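PDB 3EEY: putative rRNA methylase from Clostridium thermocellum ATCC 27405, which probably transfers methyl groups, perhaps to ribosomal RNA, from S-adenosylmethionine, the cofactor bound in this structure. Local coordinates for residues 35-40 against 76-81; 84-89 against 97-102; 14-19 against 41-46. All blocks are in the same frame, centred on the assembly; numbering follows the deposited sequence.

Contact 1: residues 35-40 against 76-81; sequences NDTAFL and VTLIKD. With SAM (S-adenosylmethionine), chain K.
T37 and V76 meet through single methyl groups. CG2 of T37 lies 3.9 Å from CG1 of V76, and the two side chains cross at about a right angle. L78 joins more loosely from beside V76, with its CD2 4.4 Å from T37 CG2. OG1 of T37 stands beside the backbone N (chi1 -30°, well off staggered), which leaves CG2 roughly anti to that N and reaching the strand. OG1 hydrogen bonds to D28 OD2. The buried hydroxyl therefore has a partner while the methyl makes the apolar contact.

The start of helix 35-44 faces the cofactor. N35 ND2 donates to the carboxylate oxygen OXT of SAM over 3.3 Å, at 144°. The backbone N of N35 makes a weak bond to that same oxygen, so one residue approaches it with two N-H groups. This end of a helix, with the positive end of its dipole, may help to hold the carboxylate. D36 OD2 is 3.4 Å from the SAM amino N. D36 OD1 hydrogen bonds to H13 NE2, so its two oxygens have different neighbours.

The geometry fits the SAM-binding half of a class I methyltransferase, where the helix after the first strand begins at the methionine part of the cofactor. D36, F39 and L40 of helix 35-44 rest on M98 of strand 94-101. T37, on the flank of the helix, turns to V50 of strand 49-53 and V76 of strand 76-79, with T63 and L67 of helix 57-69 alongside.

Contact 2: residues 84-89 against 97-102; sequences QNMDKY and VMFNLG. With SAM (S-adenosylmethionine), chain K.
Q84 OE1 accepts a hydrogen bond from the adenine amino group N6 of SAM, 3.1 Å long and nearly straight at 171°. This is the adenine end of the cofactor pocket in a Rossmann-like class I methyltransferase fold. The side chain of Q84 bends to get there. Its CG sits between the backbone N and the carbonyl carbon (chi1 68°), and the chain turns again at chi2.

Between the two segments themselves the contact is apolar and buried. M86 comes from the 3-10 turn that Q84 also belongs to. Its chain runs out towards strand 94-101, and a bend at the last torsion (chi3) carries the methyl on to V97 and F99. CE is then 4.2 Å from V97 CG1, and also 4.2 Å from CZ of the F99 ring, which it approaches obliquely. One methyl thus bridges two side chains on the same side of the strand. A29 touches both M86 and F99, and A121 and L122 of helix 115-128 cover F99 as well. The ring of H83 meets that of F99 with planes about 60° apart, so the F99 side chain also packs against a residue that binds SAM.

The far end of the strand lies at the reactive part of the cofactor. N100 presents CB 3.7 Å from the SAM amino N. Its backbone N is held by T30 OG1. G102 O lies 3.5 Å from C5' of SAM. Two oxygens of N100 approach the methyl carbon CE of SAM from one side, the backbone O at 3.4 Å and the side-chain OD1 at 3.6 Å.

Contact 3: residues 14-19 against 41-46; sequences DYIKMF and ASLVGE
L43 spreads its two methyl groups over neighbouring residues of helix 8-19. One meets I16 and the other meets K17. Earlier in the segment, A41 rests on L72. S42 turns its OG back to the carbonyl O of F39, a hydrogen bond one turn earlier along the same helix.

L43 carries the contact from its side. Its CG stands beside the backbone N, anti to the carbonyl carbon (chi1 -68°), and the side chain extends towards helix 8-19. CD1 lies 3.7 Å from CG2 of I16. CD2 lies 3.9 Å from CG of K17. Each pair of side chains crosses at about a right angle. The branch of I16 that touches L43 is the one anti to its backbone N, while CG1 is beside that N. K17 offers only the aliphatic start of its chain to L43. Beyond CG it bends at chi3 and chi4, and the ammonium group leads away from L43. I16 is buried and K17 is exposed, so the contact runs from the protein interior to its surface. V20, just past segment 14-19, also touches L43.

V44 is buried and touches D24, and its backbone hydrogen bonds to G23, just before strand 25-28. At G45 the helix stops, with positive phi (77°). Its N makes a weak bond to A41 O.

Further along helix 8-19, L3 of the second subunit packs on M18 and F19. I16 also lies on I134 and T136 of strand 133-139, and F39 and L40 of helix 35-44 touch it too. Helices lining one face of the central sheet in this way are characteristic of the Rossmann-like class I methyltransferase fold.

How the contacts relate
Helix 35-44 joins contacts 1 and 3. Its start binds SAM and its last turn packs on helix 8-19. Their centres are 13 Å apart, bridged by F39 CE2 to I16 CG2 at 3.6 Å. Contacts 1 and 2, with centres 11 Å apart, both touch SAM: contact 1 at the carboxylate and amino group, contact 2 at the adenine through Q84 and near the methyl through N100. D81 OD2 and Y89 OH, 2.6 Å apart, probably form a hydrogen bond between them. M98 ties contact 2 to the others: SD is 3.7 Å from L40 CG and CE 3.8 Å from I16 CG1. Contact 3 stands further back, its I16 side chain about 11 Å from SAM.

Contact 1: residues 35-40 against 76-81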
loop_
_atom_site.group_PDB
_atom_site.type_symbol
_atom_site.label_atom_id
_atom_site.label_comp_id
_atom_site.label_asym_id
_atom_site.label_seq_id
_atom_site.Cartn_x
_atom_site.Cartn_y
_atom_site.Cartn_z
ATOM N N ASN A 35 19.061 -1.407 -12.794
ATOM C CA ASN A 35 18.542 -2.392 -11.838
ATOM C C ASN A 35 17.103 -2.834 -12.114
ATOM O O ASN A 35 16.827 -4.034 -12.196
ATOM C CB ASN A 35 18.666 -1.859 -10.411
ATOM C CG ASN A 35 20.094 -1.562 -10.022
ATOM O OD1 ASN A 35 20.929 -2.466 -9.945
ATOM N ND2 ASN A 35 20.386 -0.289 -9.771
ATOM N N ASP A 36 16.204 -1.861 -12.269
ATOM C CA ASP A 36 14.813 -2.127 -12.659
ATOM C C ASP A 36 14.685 -2.701 -14.073
ATOM O O ASP A 36 13.792 -3.503 -14.328
ATOM C CB ASP A 36 13.957 -0.865 -12.539
ATOM C CG ASP A 36 13.734 -0.428 -11.098
ATOM O OD1 ASP A 36 14.091 -1.174 -10.169
ATOM O OD2 ASP A 36 13.185 0.673 -10.895
ATOM N N THR A 37 15.570 -2.278 -14.979
ATOM C CA THR A 37 15.598 -2.791 -16.353
ATOM C C THR A 37 15.916 -4.288 -16.365
ATOM O O THR A 37 15.237 -5.056 -17.044
ATOM C CB THR A 37 16.625 -2.049 -17.252
ATOM O OG1 THR A 37 16.781 -0.691 -16.820
ATOM C CG2 THR A 37 16.175 -2.082 -18.714
ATOM N N ALA A 38 16.935 -4.682 -15.599
ATOM C CA ALA A 38 17.331 -6.088 -15.444
ATOM C C ALA A 38 16.214 -6.904 -14.811
ATOM O O ALA A 38 15.899 -8.013 -15.264
ATOM C CB ALA A 38 18.606 -6.200 -14.614
ATOM N N PHE A 39 15.626 -6.331 -13.763
ATOM C CA PHE A 39 14.467 -6.898 -13.074
ATOM C C PHE A 39 13.283 -7.155 -14.023
ATOM O O PHE A 39 12.702 -8.239 -14.012
ATOM C CB PHE A 39 14.053 -5.980 -11.911
ATOM C CG PHE A 39 12.692 -6.271 -11.355
ATOM C CD1 PHE A 39 12.454 -7.429 -10.635
ATOM C CD2 PHE A 39 11.647 -5.376 -11.537
ATOM C CE1 PHE A 39 11.194 -7.701 -10.118
ATOM C CE2 PHE A 39 10.391 -5.638 -11.020
ATOM C CZ PHE A 39 10.162 -6.806 -10.311
ATOM N N LEU A 40 12.940 -6.158 -14.834
ATOM C CA LEU A 40 11.882 -6.295 -15.840
ATOM C C LEU A 40 12.215 -7.326 -16.923
ATOM O O LEU A 40 11.339 -8.084 -17.360
ATOM C CB LEU A 40 11.562 -4.942 -16.477
ATOM C CG LEU A 40 10.747 -3.931 -15.669
ATOM C CD1 LEU A 40 10.785 -2.562 -16.328
ATOM C CD2 LEU A 40 9.309 -4.388 -15.461
ATOM N N VAL A 76 15.899 -6.276 -24.561
ATOM C CA VAL A 76 15.818 -4.867 -24.146
ATOM C C VAL A 76 16.167 -3.877 -25.268
ATOM O O VAL A 76 17.217 -3.986 -25.897
ATOM C CB VAL A 76 16.711 -4.591 -22.903
ATOM C CG1 VAL A 76 16.525 -3.169 -22.398
ATOM C CG2 VAL A 76 16.406 -5.585 -21.791
ATOM N N THR A 77 15.277 -2.914 -25.508
ATOM C CA THR A 77 15.546 -1.793 -26.408
ATOM C C THR A 77 15.831 -0.526 -25.591
ATOM O O THR A 77 14.931 0.053 -24.975
ATOM C CB THR A 77 14.361 -1.543 -27.368
ATOM O OG1 THR A 77 14.039 -2.753 -28.059
ATOM C CG2 THR A 77 14.691 -0.465 -28.374
ATOM N N LEU A 78 17.091 -0.106 -25.584
ATOM C CA LEU A 78 17.497 1.091 -24.850
ATOM C C LEU A 78 17.454 2.321 -25.741
ATOM O O LEU A 78 18.023 2.330 -26.835
ATOM C CB LEU A 78 18.895 0.923 -24.246
ATOM C CG LEU A 78 19.060 -0.099 -23.115
ATOM C CD1 LEU A 78 20.516 -0.193 -22.698
ATOM C CD2 LEU A 78 18.183 0.246 -21.922
ATOM N N ILE A 79 16.775 3.358 -25.255
ATOM C CA ILE A 79 16.515 4.570 -26.024
ATOM C C ILE A 79 17.055 5.770 -25.260
ATOM O O ILE A 79 16.700 5.983 -24.100
ATOM C CB ILE A 79 14.997 4.729 -26.303
ATOM C CG1 ILE A 79 14.522 3.641 -27.276
ATOM C CG2 ILE A 79 14.687 6.095 -26.873
ATOM C CD1 ILE A 79 13.134 3.129 -27.001
ATOM N N LYS A 80 17.938 6.537 -25.897
ATOM C CA LYS A 80 18.440 7.756 -25.292
ATOM C C LYS A 80 17.528 8.926 -25.668
ATOM O O LYS A 80 17.853 9.761 -26.519
ATOM C CB LYS A 80 19.898 8.028 -25.675
ATOM C CG LYS A 80 20.586 9.036 -24.755
ATOM C CD LYS A 80 21.488 9.972 -25.539
ATOM C CE LYS A 80 21.868 11.183 -24.711
ATOM N NZ LYS A 80 22.644 12.174 -25.503
ATOM N N ASP A 81 16.367 8.954 -25.029
ATOM C CA ASP A 81 15.413 10.046 -25.163
ATOM C C ASP A 81 14.633 10.154 -23.858
ATOM O O ASP A 81 14.647 9.234 -23.039
ATOM C CB ASP A 81 14.464 9.781 -26.338
ATOM C CG ASP A 81 13.805 11.051 -26.878
ATOM O OD1 ASP A 81 14.030 12.155 -26.330
ATOM O OD2 ASP A 81 13.050 10.931 -27.865
HETATM N N SAM K . 15.690 2.837 -11.731
HETATM C CA SAM K . 17.025 3.513 -11.679
HETATM C C SAM K . 18.134 2.563 -11.218
HETATM O O SAM K . 19.212 2.976 -10.777
HETATM O OXT SAM K . 17.974 1.345 -11.293
HETATM C CB SAM K . 16.953 4.779 -10.834
HETATM C CG SAM K . 16.460 5.984 -11.630
HETATM S SD SAM K . 17.198 7.554 -11.104
HETATM C CE SAM K . 16.343 7.804 -9.523
HETATM C "C5'" SAM K . 16.356 8.703 -12.227
HETATM C "C4'" SAM K . 16.878 8.540 -13.658
HETATM O "O4'" SAM K . 15.995 9.127 -14.595
HETATM C "C3'" SAM K . 18.244 9.195 -13.857
HETATM O "O3'" SAM K . 19.113 8.248 -14.434
HETATM C "C2'" SAM K . 17.986 10.349 -14.807
HETATM O "O2'" SAM K . 19.068 10.599 -15.684
HETATM C "C1'" SAM K . 16.746 9.859 -15.545
HETATM N N9 SAM K . 15.938 10.942 -16.139
HETATM C C8 SAM K . 15.867 12.266 -15.770
HETATM N N7 SAM K . 14.999 12.893 -16.602
HETATM C C5 SAM K . 14.522 11.985 -17.490
HETATM C C6 SAM K . 13.626 12.067 -18.551
HETATM N N6 SAM K . 13.024 13.209 -18.875
HETATM N N1 SAM K . 13.360 10.932 -19.284
HETATM C C2 SAM K . 13.957 9.724 -18.996
HETATM N N3 SAM K . 14.832 9.651 -17.942
HETATM C C4 SAM K . 15.111 10.759 -17.208
#

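Contact 2: residues 84-89 against 97-102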
loop_
_atom_site.group_PDB
_atom_site.type_symbol
_atom_site.label_atom_id
_atom_site.label_comp_id
_atom_site.label_asym_id
_atom_site.label_seq_id
_atom_site.Cartn_x
_atom_site.Cartn_y
_atom_site.Cartn_z
ATOM N N GLN A 84 8.994 11.257 -21.601
ATOM C CA GLN A 84 7.873 12.036 -22.144
ATOM C C GLN A 84 7.616 11.771 -23.633
ATOM O O GLN A 84 6.536 12.061 -24.135
ATOM C CB GLN A 84 8.076 13.538 -21.889
ATOM C CG GLN A 84 9.215 14.198 -22.658
ATOM C CD GLN A 84 10.541 14.161 -21.918
ATOM O OE1 GLN A 84 10.768 13.311 -21.057
ATOM N NE2 GLN A 84 11.426 15.084 -22.259
ATOM N N ASN A 85 8.607 11.197 -24.317
ATOM C CA ASN A 85 8.509 10.889 -25.740
ATOM C C ASN A 85 8.345 9.398 -26.021
ATOM O O ASN A 85 8.628 8.955 -27.136
ATOM C CB ASN A 85 9.750 11.401 -26.483
ATOM C CG ASN A 85 9.954 12.897 -26.345
ATOM O OD1 ASN A 85 9.025 13.689 -26.518
ATOM N ND2 ASN A 85 11.188 13.295 -26.055
ATOM N N MET A 86 7.884 8.636 -25.024
ATOM C CA MET A 86 7.821 7.170 -25.119
ATOM C C MET A 86 6.860 6.660 -26.198
ATOM O O MET A 86 7.020 5.544 -26.703
ATOM C CB MET A 86 7.573 6.495 -23.741
ATOM C CG MET A 86 6.139 6.520 -23.196
ATOM S SD MET A 86 5.808 5.469 -21.752
ATOM C CE MET A 86 6.943 6.192 -20.567
ATOM N N ASP A 87 5.886 7.493 -26.561
ATOM C CA ASP A 87 4.884 7.156 -27.581
ATOM C C ASP A 87 5.440 7.134 -29.012
ATOM O O ASP A 87 4.837 6.541 -29.907
ATOM C CB ASP A 87 3.686 8.110 -27.493
ATOM C CG ASP A 87 4.080 9.573 -27.645
ATOM O OD1 ASP A 87 5.175 9.972 -27.191
ATOM O OD2 ASP A 87 3.279 10.341 -28.210
ATOM N N LYS A 88 6.587 7.780 -29.215
ATOM C CA LYS A 88 7.288 7.774 -30.505
ATOM C C LYS A 88 7.963 6.433 -30.813
ATOM O O LYS A 88 8.304 6.154 -31.963
ATOM C CB LYS A 88 8.338 8.890 -30.550
ATOM C CG LYS A 88 7.757 10.293 -30.544
ATOM C CD LYS A 88 8.832 11.356 -30.477
ATOM C CE LYS A 88 8.198 12.725 -30.354
ATOM N NZ LYS A 88 9.191 13.793 -30.066
ATOM N N TYR A 89 8.146 5.606 -29.786
ATOM C CA TYR A 89 8.939 4.397 -29.918
ATOM C C TYR A 89 8.112 3.148 -29.683
ATOM O O TYR A 89 8.501 2.051 -30.084
ATOM C CB TYR A 89 10.109 4.440 -28.940
ATOM C CG TYR A 89 11.016 5.637 -29.106
ATOM C CD1 TYR A 89 12.111 5.593 -29.972
ATOM C CD2 TYR A 89 10.794 6.808 -28.380
ATOM C CE1 TYR A 89 12.958 6.697 -30.119
ATOM C CE2 TYR A 89 11.633 7.915 -28.521
ATOM C CZ TYR A 89 12.709 7.850 -29.395
ATOM O OH TYR A 89 13.545 8.930 -29.529
ATOM N N VAL A 97 4.801 -0.114 -16.487
ATOM C CA VAL A 97 5.790 0.952 -16.628
ATOM C C VAL A 97 6.339 1.265 -15.238
ATOM O O VAL A 97 5.580 1.398 -14.290
ATOM C CB VAL A 97 5.203 2.246 -17.267
ATOM C CG1 VAL A 97 6.313 3.215 -17.665
ATOM C CG2 VAL A 97 4.367 1.938 -18.492
ATOM N N MET A 98 7.656 1.368 -15.116
ATOM C CA MET A 98 8.270 1.711 -13.845
ATOM C C MET A 98 8.889 3.110 -13.904
ATOM O O MET A 98 9.676 3.415 -14.801
ATOM C CB MET A 98 9.311 0.661 -13.417
ATOM C CG MET A 98 8.773 -0.761 -13.200
ATOM S SD MET A 98 10.026 -1.952 -12.627
ATOM C CE MET A 98 10.019 -1.742 -10.872
ATOM N N PHE A 99 8.506 3.958 -12.954
ATOM C CA PHE A 99 9.138 5.270 -12.758
ATOM C C PHE A 99 9.880 5.287 -11.439
ATOM O O PHE A 99 9.355 4.861 -10.400
ATOM C CB PHE A 99 8.095 6.388 -12.733
ATOM C CG PHE A 99 7.536 6.726 -14.070
ATOM C CD1 PHE A 99 8.104 7.734 -14.837
ATOM C CD2 PHE A 99 6.439 6.048 -14.565
ATOM C CE1 PHE A 99 7.581 8.053 -16.072
ATOM C CE2 PHE A 99 5.905 6.362 -15.799
ATOM C CZ PHE A 99 6.475 7.354 -16.558
ATOM N N ASN A 100 11.103 5.788 -11.482
ATOM C CA ASN A 100 11.901 5.990 -10.287
ATOM C C ASN A 100 12.408 7.429 -10.312
ATOM O O ASN A 100 13.328 7.753 -11.052
ATOM C CB ASN A 100 13.046 4.982 -10.288
ATOM C CG ASN A 100 13.455 4.564 -8.906
ATOM O OD1 ASN A 100 14.226 5.254 -8.248
ATOM N ND2 ASN A 100 12.948 3.420 -8.454
ATOM N N LEU A 101 11.788 8.298 -9.519
ATOM C CA LEU A 101 11.953 9.744 -9.678
ATOM C C LEU A 101 13.057 10.348 -8.822
ATOM O O LEU A 101 13.087 10.153 -7.616
ATOM C CB LEU A 101 10.633 10.466 -9.383
ATOM C CG LEU A 101 9.388 10.089 -10.182
ATOM C CD1 LEU A 101 8.280 11.071 -9.834
ATOM C CD2 LEU A 101 9.688 10.120 -11.664
ATOM N N GLY A 102 13.936 11.115 -9.461
ATOM C CA GLY A 102 15.053 11.785 -8.790
ATOM C C GLY A 102 16.262 11.869 -9.703
ATOM O O GLY A 102 16.115 11.902 -10.924
HETATM N N SAM K . 15.690 2.837 -11.731
HETATM C CA SAM K . 17.025 3.513 -11.679
HETATM C C SAM K . 18.134 2.563 -11.218
HETATM O O SAM K . 19.212 2.976 -10.777
HETATM O OXT SAM K . 17.974 1.345 -11.293
HETATM C CB SAM K . 16.953 4.779 -10.834
HETATM C CG SAM K . 16.460 5.984 -11.630
HETATM S SD SAM K . 17.198 7.554 -11.104
HETATM C CE SAM K . 16.343 7.804 -9.523
HETATM C "C5'" SAM K . 16.356 8.703 -12.227
HETATM C "C4'" SAM K . 16.878 8.540 -13.658
HETATM O "O4'" SAM K . 15.995 9.127 -14.595
HETATM C "C3'" SAM K . 18.244 9.195 -13.857
HETATM O "O3'" SAM K . 19.113 8.248 -14.434
HETATM C "C2'" SAM K . 17.986 10.349 -14.807
HETATM O "O2'" SAM K . 19.068 10.599 -15.684
HETATM C "C1'" SAM K . 16.746 9.859 -15.545
HETATM N N9 SAM K . 15.938 10.942 -16.139
HETATM C C8 SAM K . 15.867 12.266 -15.770
HETATM N N7 SAM K . 14.999 12.893 -16.602
HETATM C C5 SAM K . 14.522 11.985 -17.490
HETATM C C6 SAM K . 13.626 12.067 -18.551
HETATM N N6 SAM K . 13.024 13.209 -18.875
HETATM N N1 SAM K . 13.360 10.932 -19.284
HETATM C C2 SAM K . 13.957 9.724 -18.996
HETATM N N3 SAM K . 14.832 9.651 -17.942
HETATM C C4 SAM K . 15.111 10.759 -17.208
#

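Contact 3: residues 14-19 against 41-46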
loop_
_atom_site.group_PDB
_atom_site.type_symbol
_atom_site.label_atom_id
_atom_site.label_comp_id
_atom_site.label_asym_id
_atom_site.label_seq_id
_atom_site.Cartn_x
_atom_site.Cartn_y
_atom_site.Cartn_z
ATOM N N ASP A 14 7.408 -5.884 -5.970
ATOM C CA ASP A 14 6.338 -6.813 -5.594
ATOM C C ASP A 14 5.055 -6.614 -6.403
ATOM O O ASP A 14 4.427 -7.592 -6.811
ATOM C CB ASP A 14 6.025 -6.717 -4.095
ATOM C CG ASP A 14 7.074 -7.399 -3.221
ATOM O OD1 ASP A 14 8.044 -7.980 -3.751
ATOM O OD2 ASP A 14 6.917 -7.364 -1.985
ATOM N N TYR A 15 4.682 -5.350 -6.616
ATOM C CA TYR A 15 3.539 -4.991 -7.454
ATOM C C TYR A 15 3.748 -5.342 -8.922
ATOM O O TYR A 15 2.806 -5.745 -9.597
ATOM C CB TYR A 15 3.205 -3.504 -7.320
ATOM C CG TYR A 15 2.293 -3.187 -6.158
ATOM C CD1 TYR A 15 2.800 -2.653 -4.971
ATOM C CD2 TYR A 15 0.920 -3.421 -6.241
ATOM C CE1 TYR A 15 1.964 -2.365 -3.892
ATOM C CE2 TYR A 15 0.073 -3.126 -5.170
ATOM C CZ TYR A 15 0.600 -2.600 -4.000
ATOM O OH TYR A 15 -0.224 -2.313 -2.931
ATOM N N ILE A 16 4.980 -5.195 -9.401
ATOM C CA ILE A 16 5.316 -5.514 -10.787
ATOM C C ILE A 16 5.274 -7.033 -11.021
ATOM O O ILE A 16 4.720 -7.484 -12.022
ATOM C CB ILE A 16 6.680 -4.864 -11.237
ATOM C CG1 ILE A 16 6.584 -3.330 -11.327
ATOM C CG2 ILE A 16 7.152 -5.417 -12.555
ATOM C CD1 ILE A 16 5.595 -2.767 -12.345
ATOM N N LYS A 17 5.829 -7.803 -10.082
ATOM C CA LYS A 17 5.767 -9.273 -10.102
ATOM C C LYS A 17 4.332 -9.831 -10.161
ATOM O O LYS A 17 4.099 -10.842 -10.819
ATOM C CB LYS A 17 6.492 -9.859 -8.883
ATOM C CG LYS A 17 7.975 -10.142 -9.070
ATOM C CD LYS A 17 8.756 -9.998 -7.763
ATOM C CE LYS A 17 8.138 -10.761 -6.589
ATOM N NZ LYS A 17 8.959 -11.924 -6.152
ATOM N N MET A 18 3.392 -9.164 -9.479
ATOM C CA MET A 18 1.953 -9.500 -9.508
ATOM C C MET A 18 1.336 -9.412 -10.898
ATOM O O MET A 18 0.434 -10.170 -11.237
ATOM C CB MET A 18 1.149 -8.541 -8.618
ATOM C CG MET A 18 1.066 -8.851 -7.125
ATOM S SD MET A 18 0.290 -7.466 -6.228
ATOM C CE MET A 18 -1.448 -7.709 -6.598
ATOM N N PHE A 19 1.819 -8.468 -11.696
ATOM C CA PHE A 19 1.150 -8.094 -12.936
ATOM C C PHE A 19 1.864 -8.582 -14.189
ATOM O O PHE A 19 1.224 -8.885 -15.190
ATOM C CB PHE A 19 1.004 -6.574 -12.996
ATOM C CG PHE A 19 -0.136 -6.037 -12.187
ATOM C CD1 PHE A 19 -1.331 -5.699 -12.806
ATOM C CD2 PHE A 19 -0.020 -5.842 -10.814
ATOM C CE1 PHE A 19 -2.398 -5.192 -12.075
ATOM C CE2 PHE A 19 -1.082 -5.338 -10.071
ATOM C CZ PHE A 19 -2.276 -5.013 -10.706
ATOM N N ALA A 41 13.483 -7.359 -17.334
ATOM C CA ALA A 41 13.976 -8.310 -18.329
ATOM C C ALA A 41 13.877 -9.774 -17.884
ATOM O O ALA A 41 13.553 -10.651 -18.688
ATOM C CB ALA A 41 15.404 -7.963 -18.721
ATOM N N SER A 42 14.135 -10.027 -16.603
ATOM C CA SER A 42 14.076 -11.381 -16.059
ATOM C C SER A 42 12.649 -11.896 -15.921
ATOM O O SER A 42 12.403 -13.096 -16.051
ATOM C CB SER A 42 14.773 -11.444 -14.704
ATOM O OG SER A 42 14.034 -10.720 -13.733
ATOM N N LEU A 43 11.712 -10.988 -15.657
ATOM C CA LEU A 43 10.297 -11.346 -15.514
ATOM C C LEU A 43 9.644 -11.668 -16.842
ATOM O O LEU A 43 8.694 -12.447 -16.915
ATOM C CB LEU A 43 9.506 -10.199 -14.883
ATOM C CG LEU A 43 9.726 -9.797 -13.430
ATOM C CD1 LEU A 43 8.712 -8.745 -13.111
ATOM C CD2 LEU A 43 9.602 -10.979 -12.465
ATOM N N VAL A 44 10.161 -11.050 -17.891
ATOM C CA VAL A 44 9.485 -11.010 -19.168
ATOM C C VAL A 44 9.932 -12.134 -20.117
ATOM O O VAL A 44 9.206 -12.503 -21.043
ATOM C CB VAL A 44 9.599 -9.587 -19.762
ATOM C CG1 VAL A 44 10.713 -9.469 -20.800
ATOM C CG2 VAL A 44 8.298 -9.164 -20.303
ATOM N N GLY A 45 11.110 -12.691 -19.854
ATOM C CA GLY A 45 11.587 -13.864 -20.569
ATOM C C GLY A 45 12.115 -13.592 -21.959
ATOM O O GLY A 45 12.361 -12.445 -22.326
ATOM N N GLU A 46 12.279 -14.670 -22.721
ATOM C CA GLU A 46 12.879 -14.657 -24.052
ATOM C C GLU A 46 12.007 -13.959 -25.106
ATOM O O GLU A 46 12.518 -13.241 -25.971
ATOM C CB GLU A 46 13.170 -16.102 -24.474
ATOM C CG GLU A 46 13.973 -16.266 -25.755
ATOM C CD GLU A 46 13.740 -17.614 -26.421
ATOM O OE1 GLU A 46 13.886 -17.689 -27.662
ATOM O OE2 GLU A 46 13.405 -18.591 -25.708
#